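Chitosanase (Bacillus subtilis subsp. subtilis str. 168, PDB 7C6C) hydrolyses internal beta-1,4 linkages between D-glucosamine residues of partly acetylated chitosan, as a secreted glycoside hydrolase of family 46. Local coordinates at residues Lys183-Arg188 against Ala209-Leu214; Lys161-Lys166 against Lys178-Lys183; Thr133-Ala138 against Asn221-Asn226. All coordinates share one frame; numbering follows the deposited sequence.

In the fold
All three contacts tie together the helical part of this mainly helical, lysozyme-clan enzyme. Contact 1 is the core member: every touching residue is buried, two arginines share the acid D142, and R210 also pairs with E19, the predicted proton donor. Contact 2 lies further out and shares helix 177-193 with contact 1, K183 belonging to both; there a tryptophan and an asparagine meet at a partly exposed helix crossing. Contact 3 also reaches the surface, but sets a helix start against a loop, where one backbone hydrogen bond and a bridging water accompany the apolar packing. Contacts 2 and 3 meet where L181 rests on L135 and K178 NZ probably bonds to N221 OD1.

Contact 1 (Lys183-Arg188 against Ala209-Leu214); sequences KFLDVR and ARVDVL. With LMR ((2S)-2-hydroxybutanedioic acid), chain B.
R210 NH2 is held by two salt bridges, to D142 OD1 and to OE2 of E19, the predicted proton donor, so this buried network may influence the ionisation of that acid. R188 has one partner at each nitrogen: H147 at NE, D142 at NH1 and Q146 at NH2. It gets there with CG anti to its backbone N (chi1 -176°) and the chain extended as far as NE. R210 crosses it at about a right angle, with CG in the crowded position between backbone N and carbonyl carbon (chi1 71°) and a bend at chi3. R188 NH2 sits 3.3 Å from R210 NE, over one face of the R210 guanidinium; both are donors, and the shared D142 probably offsets the repulsion. Helices 177-193 and 209-219 run antiparallel here, at 170° with axes 9.8 Å apart, inside the family 46 helical core. L185 and V211 lie alongside, pointing opposite ways, with V211 CG1 3.8 Å from L185 CB. One turn on, L214 CB meets L185 CD2 at 4.2 Å. On the far side of helix 209-219, D212 OD2 packs 3.5 Å from methylene C3 of the bound hydroxybutanedioic acid, whose hydrogen bonds come from S233, N234 and E235.

Contact 2 (Lys161-Lys166 against Lys178-Lys183); sequences KRTNKK and KKWLNK
W180 carries this contact, and its torsions set the indole between the two helices: CG is anti to the backbone N (chi1 -174°) and the ring is turned nearly perpendicular at chi2. T163 comes over one face. Its CG2, anti to the backbone N, stands 3.7 Å from the centroid of the five-membered ring in a CH-pi contact, shifted toward the indole rim near NE1 and CE2. The same rotamer puts T163 OG1 beside the backbone N, where it bonds to L159 O one turn back and the methyl is left to the tryptophan. Helices 156-167 and 177-193, joined by a short connection in the helical domain, cross here at 123° with axes 9.5 Å apart. N164 reaches the indole from the edge, with CG anti to the carbonyl carbon (chi1 -71°) and the amide only slightly turned at chi2. W180 NE1 donates to N164 OD1 at 2.8 Å, nearly along the C=O axis and close to the ring plane, although the bond is bent and the amide is tilted against the ring. This bond helps set the rotation of the indole, which also meets the ring of F184. At the outer margin K183 CB lies 4.2 Å from T163 CG2.

Contact 3 (Thr133-Ala138 against Asn221-Asn226); sequences TALARA and NNYNLN
A loop docks here onto the first turn of a helix: residues 221-226, between helix 209-219 and strand 229-233, pack against the start of helix 134-147 at a partly exposed margin of the fold. The loop leaves its helix through a Schellman motif at N221 and then makes a type I beta turn from N222 to L225, while T133 is the N-cap of the facing helix. T133 OG1 takes the crowded position (chi1 69°), from which it accepts the capping bond from A136 N at 3.1 Å; it also bonds to E177. Y223 turns its carbonyl toward the helix start, and L135 N donates to Y223 O at 2.9 Å, the donor N lying about 30° above the carbonyl plane of Y223, not on a lone pair. L135, with CG anti to its backbone N, brings CD2 over one face of the Y223 ring, 3.9 Å from CD2 of that tyrosine, while T133 OG1 lies at the ring's edge. Deeper in the contact, L225 spreads its two methyls: CD1 meets L135 CD1, and CD2 touches A138 CB at 3.9 Å. N222 braces the turn with an amide that accepts from N226 N and donates to N226 O. At the outer rim one water accepts from A134 N at 3.0 Å and donates to N224 OD1 at 2.7 Å.

Contact 1 (Lys183-Arg188 against Ala209-Leu214)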
loop_
_atom_site.group_PDB
_atom_site.type_symbol
_atom_site.label_atom_id
_atom_site.label_comp_id
_atom_site.label_asym_id
_atom_site.label_seq_id
_atom_site.Cartn_x
_atom_site.Cartn_y
_atom_site.Cartn_z
ATOM N N LYS A 183 -4.271 -14.228 12.760
ATOM C CA LYS A 183 -3.982 -13.296 13.842
ATOM C C LYS A 183 -3.458 -11.971 13.301
ATOM O O LYS A 183 -3.786 -10.907 13.839
ATOM C CB LYS A 183 -3.002 -13.919 14.835
ATOM C CG LYS A 183 -3.484 -15.244 15.407
ATOM C CD LYS A 183 -3.454 -15.264 16.930
ATOM C CE LYS A 183 -3.921 -16.613 17.476
ATOM N NZ LYS A 183 -4.427 -16.523 18.878
ATOM N N PHE A 184 -2.649 -12.014 12.236
ATOM C CA PHE A 184 -2.178 -10.781 11.614
ATOM C C PHE A 184 -3.346 -9.941 11.117
ATOM O O PHE A 184 -3.374 -8.721 11.313
ATOM C CB PHE A 184 -1.236 -11.099 10.455
ATOM C CG PHE A 184 -0.587 -9.879 9.863
ATOM C CD1 PHE A 184 -1.216 -9.149 8.865
ATOM C CD2 PHE A 184 0.641 -9.437 10.332
ATOM C CE1 PHE A 184 -0.623 -8.015 8.343
ATOM C CE2 PHE A 184 1.240 -8.309 9.807
ATOM C CZ PHE A 184 0.605 -7.598 8.813
ATOM N N LEU A 185 -4.314 -10.578 10.458
ATOM C CA LEU A 185 -5.475 -9.844 9.970
ATOM C C LEU A 185 -6.259 -9.230 11.128
ATOM O O LEU A 185 -6.755 -8.104 11.020
ATOM C CB LEU A 185 -6.338 -10.753 9.090
ATOM C CG LEU A 185 -5.683 -11.146 7.759
ATOM C CD1 LEU A 185 -6.419 -12.317 7.115
ATOM C CD2 LEU A 185 -5.652 -9.958 6.811
ATOM N N ASP A 186 -6.350 -9.943 12.258
ATOM C CA ASP A 186 -6.979 -9.384 13.453
ATOM C C ASP A 186 -6.225 -8.155 13.952
ATOM O O ASP A 186 -6.831 -7.130 14.292
ATOM C CB ASP A 186 -7.001 -10.430 14.568
ATOM C CG ASP A 186 -7.988 -11.543 14.317
ATOM O OD1 ASP A 186 -8.831 -11.417 13.405
ATOM O OD2 ASP A 186 -7.927 -12.544 15.064
ATOM N N VAL A 187 -4.896 -8.261 14.035
ATOM C CA VAL A 187 -4.070 -7.153 14.500
ATOM C C VAL A 187 -4.211 -5.958 13.567
ATOM O O VAL A 187 -4.330 -4.810 14.011
ATOM C CB VAL A 187 -2.607 -7.618 14.633
ATOM C CG1 VAL A 187 -1.665 -6.429 14.750
ATOM C CG2 VAL A 187 -2.451 -8.553 15.830
ATOM N N ARG A 188 -4.206 -6.207 12.258
ATOM C CA ARG A 188 -4.355 -5.109 11.311
ATOM C C ARG A 188 -5.729 -4.462 11.421
ATOM O O ARG A 188 -5.840 -3.232 11.393
ATOM C CB ARG A 188 -4.085 -5.591 9.887
ATOM C CG ARG A 188 -4.134 -4.462 8.884
ATOM C CD ARG A 188 -3.675 -4.891 7.506
ATOM N NE ARG A 188 -3.719 -3.757 6.594
ATOM C CZ ARG A 188 -3.729 -3.855 5.269
ATOM N NH1 ARG A 188 -3.683 -5.050 4.688
ATOM N NH2 ARG A 188 -3.791 -2.751 4.529
ATOM N N ALA A 209 -12.675 -3.040 5.386
ATOM C CA ALA A 209 -13.203 -4.110 4.546
ATOM C C ALA A 209 -12.097 -4.874 3.829
ATOM O O ALA A 209 -12.286 -6.047 3.497
ATOM C CB ALA A 209 -14.217 -3.565 3.541
ATOM N N ARG A 210 -10.946 -4.242 3.570
ATOM C CA ARG A 210 -9.871 -4.963 2.892
ATOM C C ARG A 210 -9.393 -6.150 3.713
ATOM O O ARG A 210 -9.004 -7.179 3.147
ATOM C CB ARG A 210 -8.723 -4.018 2.517
ATOM C CG ARG A 210 -7.883 -3.504 3.676
ATOM C CD ARG A 210 -7.311 -2.131 3.360
ATOM N NE ARG A 210 -6.255 -2.174 2.350
ATOM C CZ ARG A 210 -5.806 -1.090 1.723
ATOM N NH1 ARG A 210 -6.365 0.088 1.970
ATOM N NH2 ARG A 210 -4.812 -1.176 0.851
ATOM N N VAL A 211 -9.439 -6.036 5.042
ATOM C CA VAL A 211 -9.071 -7.166 5.892
ATOM C C VAL A 211 -10.012 -8.340 5.651
ATOM O O VAL A 211 -9.574 -9.492 5.532
ATOM C CB VAL A 211 -9.034 -6.746 7.374
ATOM C CG1 VAL A 211 -8.842 -7.971 8.256
ATOM C CG2 VAL A 211 -7.921 -5.740 7.610
ATOM N N ASP A 212 -11.318 -8.070 5.547
ATOM C CA ASP A 212 -12.269 -9.153 5.322
ATOM C C ASP A 212 -12.151 -9.735 3.920
ATOM O O ASP A 212 -12.340 -10.943 3.742
ATOM C CB ASP A 212 -13.698 -8.694 5.605
ATOM C CG ASP A 212 -14.654 -9.859 5.765
ATOM O OD1 ASP A 212 -14.428 -10.700 6.666
ATOM O OD2 ASP A 212 -15.625 -9.944 4.990
ATOM N N VAL A 213 -11.843 -8.915 2.911
ATOM C CA VAL A 213 -11.635 -9.461 1.571
ATOM C C VAL A 213 -10.475 -10.447 1.583
ATOM O O VAL A 213 -10.555 -11.545 1.015
ATOM C CB VAL A 213 -11.422 -8.330 0.547
ATOM C CG1 VAL A 213 -11.007 -8.906 -0.799
ATOM C CG2 VAL A 213 -12.684 -7.500 0.402
ATOM N N LEU A 214 -9.373 -10.066 2.237
ATOM C CA LEU A 214 -8.207 -10.936 2.306
ATOM C C LEU A 214 -8.509 -12.186 3.122
ATOM O O LEU A 214 -8.122 -13.297 2.739
ATOM C CB LEU A 214 -7.020 -10.157 2.880
ATOM C CG LEU A 214 -6.538 -9.000 1.993
ATOM C CD1 LEU A 214 -5.640 -8.038 2.789
ATOM C CD2 LEU A 214 -5.818 -9.518 0.740
HETATM C C1 LMR B . -19.039 -8.218 3.540
HETATM O O1A LMR B . -19.083 -7.916 2.330
HETATM O O1B LMR B . -19.315 -9.361 3.962
HETATM C C2 LMR B . -18.649 -7.171 4.541
HETATM O O2 LMR B . -18.906 -7.678 5.856
HETATM C C3 LMR B . -17.165 -6.824 4.417
HETATM C C4 LMR B . -16.893 -6.003 3.173
HETATM O O4A LMR B . -17.523 -4.933 3.014
HETATM O O4B LMR B . -16.043 -6.417 2.350
#

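Contact 2 (Lys161-Lys166 against Lys178-Lys183)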
loop_
_atom_site.group_PDB
_atom_site.type_symbol
_atom_site.label_atom_id
_atom_site.label_comp_id
_atom_site.label_asym_id
_atom_site.label_seq_id
_atom_site.Cartn_x
_atom_site.Cartn_y
_atom_site.Cartn_z
ATOM N N LYS A 161 5.332 -7.448 14.526
ATOM C CA LYS A 161 5.795 -7.755 15.876
ATOM C C LYS A 161 4.629 -8.006 16.826
ATOM O O LYS A 161 4.689 -8.918 17.659
ATOM C CB LYS A 161 6.700 -6.638 16.395
ATOM C CG LYS A 161 8.073 -6.612 15.742
ATOM C CD LYS A 161 8.980 -5.565 16.366
ATOM C CE LYS A 161 8.464 -4.158 16.121
ATOM N NZ LYS A 161 9.398 -3.138 16.686
ATOM N N ARG A 162 3.558 -7.219 16.715
ATOM C CA ARG A 162 2.402 -7.443 17.578
ATOM C C ARG A 162 1.752 -8.787 17.288
ATOM O O ARG A 162 1.295 -9.472 18.211
ATOM C CB ARG A 162 1.398 -6.300 17.443
ATOM C CG ARG A 162 1.910 -5.011 18.048
ATOM C CD ARG A 162 0.812 -4.185 18.678
ATOM N NE ARG A 162 -0.070 -3.589 17.684
ATOM C CZ ARG A 162 0.155 -2.424 17.084
ATOM N NH1 ARG A 162 1.245 -1.722 17.367
ATOM N NH2 ARG A 162 -0.714 -1.963 16.201
ATOM N N THR A 163 1.705 -9.178 16.012
ATOM C CA THR A 163 1.189 -10.492 15.648
ATOM C C THR A 163 2.069 -11.598 16.214
ATOM O O THR A 163 1.569 -12.565 16.803
ATOM C CB THR A 163 1.092 -10.603 14.128
ATOM O OG1 THR A 163 0.229 -9.574 13.632
ATOM C CG2 THR A 163 0.528 -11.952 13.736
ATOM N N ASN A 164 3.392 -11.465 16.058
ATOM C CA ASN A 164 4.304 -12.473 16.591
ATOM C C ASN A 164 4.098 -12.663 18.088
ATOM O O ASN A 164 4.090 -13.798 18.584
ATOM C CB ASN A 164 5.758 -12.086 16.311
ATOM C CG ASN A 164 6.131 -12.207 14.845
ATOM O OD1 ASN A 164 5.415 -12.820 14.054
ATOM N ND2 ASN A 164 7.270 -11.634 14.477
ATOM N N LYS A 165 3.922 -11.565 18.826
ATOM C CA LYS A 165 3.726 -11.675 20.268
ATOM C C LYS A 165 2.411 -12.373 20.592
ATOM O O LYS A 165 2.366 -13.245 21.467
ATOM C CB LYS A 165 3.790 -10.291 20.918
ATOM C CG LYS A 165 3.756 -10.316 22.443
ATOM C CD LYS A 165 3.990 -8.930 23.033
ATOM C CE LYS A 165 3.933 -8.949 24.555
ATOM N NZ LYS A 165 4.930 -9.884 25.147
ATOM N N LYS A 166 1.333 -12.019 19.886
ATOM C CA LYS A 166 0.043 -12.657 20.138
ATOM C C LYS A 166 0.058 -14.129 19.744
ATOM O O LYS A 166 -0.559 -14.963 20.415
ATOM C CB LYS A 166 -1.067 -11.921 19.390
ATOM C CG LYS A 166 -1.536 -10.641 20.056
ATOM C CD LYS A 166 -2.737 -10.062 19.324
ATOM C CE LYS A 166 -3.411 -8.969 20.134
ATOM N NZ LYS A 166 -2.498 -7.822 20.380
ATOM N N LYS A 178 -1.068 -20.377 8.565
ATOM C CA LYS A 178 -2.465 -19.996 8.387
ATOM C C LYS A 178 -3.035 -19.393 9.666
ATOM O O LYS A 178 -3.745 -18.381 9.623
ATOM C CB LYS A 178 -3.283 -21.197 7.909
ATOM C CG LYS A 178 -2.769 -21.788 6.600
ATOM C CD LYS A 178 -3.684 -22.872 6.051
ATOM C CE LYS A 178 -3.136 -23.427 4.748
ATOM N NZ LYS A 178 -4.033 -24.461 4.152
ATOM N N LYS A 179 -2.712 -19.984 10.818
ATOM C CA LYS A 179 -3.129 -19.404 12.088
ATOM C C LYS A 179 -2.472 -18.052 12.315
ATOM O O LYS A 179 -3.125 -17.105 12.765
ATOM C CB LYS A 179 -2.778 -20.356 13.231
ATOM C CG LYS A 179 -3.442 -20.009 14.554
ATOM C CD LYS A 179 -3.326 -21.152 15.555
ATOM C CE LYS A 179 -2.058 -21.042 16.389
ATOM N NZ LYS A 179 -1.760 -22.302 17.134
ATOM N N TRP A 180 -1.178 -17.946 12.005
ATOM C CA TRP A 180 -0.472 -16.679 12.160
ATOM C C TRP A 180 -1.106 -15.586 11.310
ATOM O O TRP A 180 -1.292 -14.454 11.779
ATOM C CB TRP A 180 0.995 -16.864 11.779
ATOM C CG TRP A 180 1.852 -15.658 12.026
ATOM C CD1 TRP A 180 2.554 -15.372 13.160
ATOM C CD2 TRP A 180 2.103 -14.580 11.115
ATOM N NE1 TRP A 180 3.226 -14.181 13.013
ATOM C CE2 TRP A 180 2.968 -13.677 11.765
ATOM C CE3 TRP A 180 1.681 -14.293 9.812
ATOM C CZ2 TRP A 180 3.415 -12.505 11.157
ATOM C CZ3 TRP A 180 2.128 -13.130 9.211
ATOM C CH2 TRP A 180 2.984 -12.251 9.884
ATOM N N LEU A 181 -1.442 -15.902 10.055
ATOM C CA LEU A 181 -2.014 -14.890 9.174
ATOM C C LEU A 181 -3.387 -14.441 9.658
ATOM O O LEU A 181 -3.731 -13.261 9.548
ATOM C CB LEU A 181 -2.084 -15.412 7.741
ATOM C CG LEU A 181 -2.505 -14.384 6.687
ATOM C CD1 LEU A 181 -1.483 -13.257 6.594
ATOM C CD2 LEU A 181 -2.714 -15.070 5.342
ATOM N N ASN A 182 -4.189 -15.359 10.202
ATOM C CA ASN A 182 -5.473 -14.947 10.761
ATOM C C ASN A 182 -5.276 -13.978 11.920
ATOM O O ASN A 182 -6.009 -12.989 12.046
ATOM C CB ASN A 182 -6.283 -16.164 11.191
ATOM C CG ASN A 182 -6.820 -16.940 10.012
ATOM O OD1 ASN A 182 -7.032 -16.385 8.936
ATOM N ND2 ASN A 182 -7.047 -18.231 10.208
ATOM N N LYS A 183 -4.271 -14.228 12.760
ATOM C CA LYS A 183 -3.982 -13.296 13.842
ATOM C C LYS A 183 -3.458 -11.971 13.301
ATOM O O LYS A 183 -3.786 -10.907 13.839
ATOM C CB LYS A 183 -3.002 -13.919 14.835
ATOM C CG LYS A 183 -3.484 -15.244 15.407
ATOM C CD LYS A 183 -3.454 -15.264 16.930
ATOM C CE LYS A 183 -3.921 -16.613 17.476
ATOM N NZ LYS A 183 -4.427 -16.523 18.878
#

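Contact 3 (Thr133-Ala138 against Asn221-Asn226)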
loop_
_atom_site.group_PDB
_atom_site.type_symbol
_atom_site.label_atom_id
_atom_site.label_comp_id
_atom_site.label_asym_id
_atom_site.label_seq_id
_atom_site.Cartn_x
_atom_site.Cartn_y
_atom_site.Cartn_z
ATOM N N THR A 133 3.448 -18.722 2.027
ATOM C CA THR A 133 2.291 -18.707 1.144
ATOM C C THR A 133 2.207 -17.400 0.370
ATOM O O THR A 133 2.560 -16.325 0.864
ATOM C CB THR A 133 0.973 -18.938 1.893
ATOM O OG1 THR A 133 0.679 -17.812 2.732
ATOM C CG2 THR A 133 1.000 -20.231 2.710
ATOM N N ALA A 134 1.711 -17.507 -0.858
ATOM C CA ALA A 134 1.502 -16.313 -1.661
ATOM C C ALA A 134 0.486 -15.385 -1.008
ATOM O O ALA A 134 0.643 -14.159 -1.060
ATOM C CB ALA A 134 1.057 -16.703 -3.070
ATOM N N LEU A 135 -0.565 -15.942 -0.396
ATOM C CA LEU A 135 -1.566 -15.085 0.234
ATOM C C LEU A 135 -0.952 -14.273 1.370
ATOM O O LEU A 135 -1.182 -13.067 1.479
ATOM C CB LEU A 135 -2.767 -15.896 0.719
ATOM C CG LEU A 135 -3.805 -15.079 1.501
ATOM C CD1 LEU A 135 -4.371 -13.908 0.684
ATOM C CD2 LEU A 135 -4.925 -15.965 2.000
ATOM N N ALA A 136 -0.152 -14.908 2.228
ATOM C CA ALA A 136 0.452 -14.142 3.316
ATOM C C ALA A 136 1.364 -13.045 2.779
ATOM O O ALA A 136 1.343 -11.913 3.276
ATOM C CB ALA A 136 1.213 -15.058 4.268
ATOM N N ARG A 137 2.156 -13.355 1.750
ATOM C CA ARG A 137 3.006 -12.339 1.135
ATOM C C ARG A 137 2.180 -11.214 0.521
ATOM O O ARG A 137 2.553 -10.040 0.614
ATOM C CB ARG A 137 3.927 -12.980 0.095
ATOM C CG ARG A 137 5.005 -13.855 0.713
ATOM C CD ARG A 137 5.842 -14.549 -0.341
ATOM N NE ARG A 137 6.770 -15.495 0.275
ATOM C CZ ARG A 137 7.288 -16.555 -0.339
ATOM N NH1 ARG A 137 6.978 -16.820 -1.600
ATOM N NH2 ARG A 137 8.116 -17.357 0.316
ATOM N N ALA A 138 1.047 -11.552 -0.102
ATOM C CA ALA A 138 0.168 -10.526 -0.654
ATOM C C ALA A 138 -0.414 -9.645 0.444
ATOM O O ALA A 138 -0.554 -8.427 0.268
ATOM C CB ALA A 138 -0.946 -11.179 -1.466
ATOM N N ASN A 221 -9.415 -21.276 1.307
ATOM C CA ASN A 221 -8.180 -22.058 1.261
ATOM C C ASN A 221 -7.387 -21.797 -0.019
ATOM O O ASN A 221 -6.787 -22.701 -0.594
ATOM C CB ASN A 221 -8.401 -23.552 1.506
ATOM C CG ASN A 221 -7.127 -24.254 1.923
ATOM O OD1 ASN A 221 -6.259 -23.661 2.568
ATOM N ND2 ASN A 221 -7.005 -25.521 1.557
ATOM N N ASN A 222 -7.369 -20.549 -0.461
ATOM C CA ASN A 222 -6.646 -20.167 -1.675
ATOM C C ASN A 222 -5.327 -19.475 -1.319
ATOM O O ASN A 222 -5.048 -18.346 -1.725
ATOM C CB ASN A 222 -7.538 -19.295 -2.559
ATOM C CG ASN A 222 -6.936 -19.015 -3.919
ATOM O OD1 ASN A 222 -6.008 -19.702 -4.357
ATOM N ND2 ASN A 222 -7.465 -17.996 -4.605
ATOM N N TYR A 223 -4.495 -20.181 -0.538
ATOM C CA TYR A 223 -3.247 -19.598 -0.045
ATOM C C TYR A 223 -2.189 -19.441 -1.129
ATOM O O TYR A 223 -1.247 -18.663 -0.944
ATOM C CB TYR A 223 -2.705 -20.390 1.143
ATOM C CG TYR A 223 -3.481 -20.143 2.412
ATOM C CD1 TYR A 223 -4.629 -20.873 2.688
ATOM C CD2 TYR A 223 -3.078 -19.179 3.330
ATOM C CE1 TYR A 223 -5.350 -20.662 3.840
ATOM C CE2 TYR A 223 -3.803 -18.954 4.489
ATOM C CZ TYR A 223 -4.941 -19.708 4.735
ATOM O OH TYR A 223 -5.682 -19.519 5.879
ATOM N N ASN A 224 -2.319 -20.146 -2.250
ATOM C CA ASN A 224 -1.426 -19.936 -3.382
ATOM C C ASN A 224 -1.869 -18.787 -4.273
ATOM O O ASN A 224 -1.184 -18.486 -5.259
ATOM C CB ASN A 224 -1.289 -21.208 -4.220
ATOM C CG ASN A 224 -0.012 -21.226 -5.043
ATOM O OD1 ASN A 224 1.075 -20.954 -4.533
ATOM N ND2 ASN A 224 -0.139 -21.532 -6.321
ATOM N N LEU A 225 -2.992 -18.145 -3.953
ATOM C CA LEU A 225 -3.490 -17.010 -4.728
ATOM C C LEU A 225 -3.675 -17.395 -6.193
ATOM O O LEU A 225 -3.262 -16.676 -7.105
ATOM C CB LEU A 225 -2.597 -15.771 -4.575
ATOM C CG LEU A 225 -3.260 -14.392 -4.568
ATOM C CD1 LEU A 225 -4.285 -14.255 -3.457
ATOM C CD2 LEU A 225 -2.189 -13.325 -4.436
ATOM N N ASN A 226 -4.282 -18.562 -6.406
ATOM C CA ASN A 226 -4.666 -18.994 -7.739
ATOM C C ASN A 226 -5.863 -18.182 -8.227
ATOM O O ASN A 226 -6.626 -17.615 -7.443
ATOM C CB ASN A 226 -5.062 -20.470 -7.720
ATOM C CG ASN A 226 -3.904 -21.393 -7.380
ATOM O OD1 ASN A 226 -2.748 -21.086 -7.642
ATOM N ND2 ASN A 226 -4.221 -22.540 -6.811
HETATM O O HOH W 1 1.828 -20.229 -2.002
#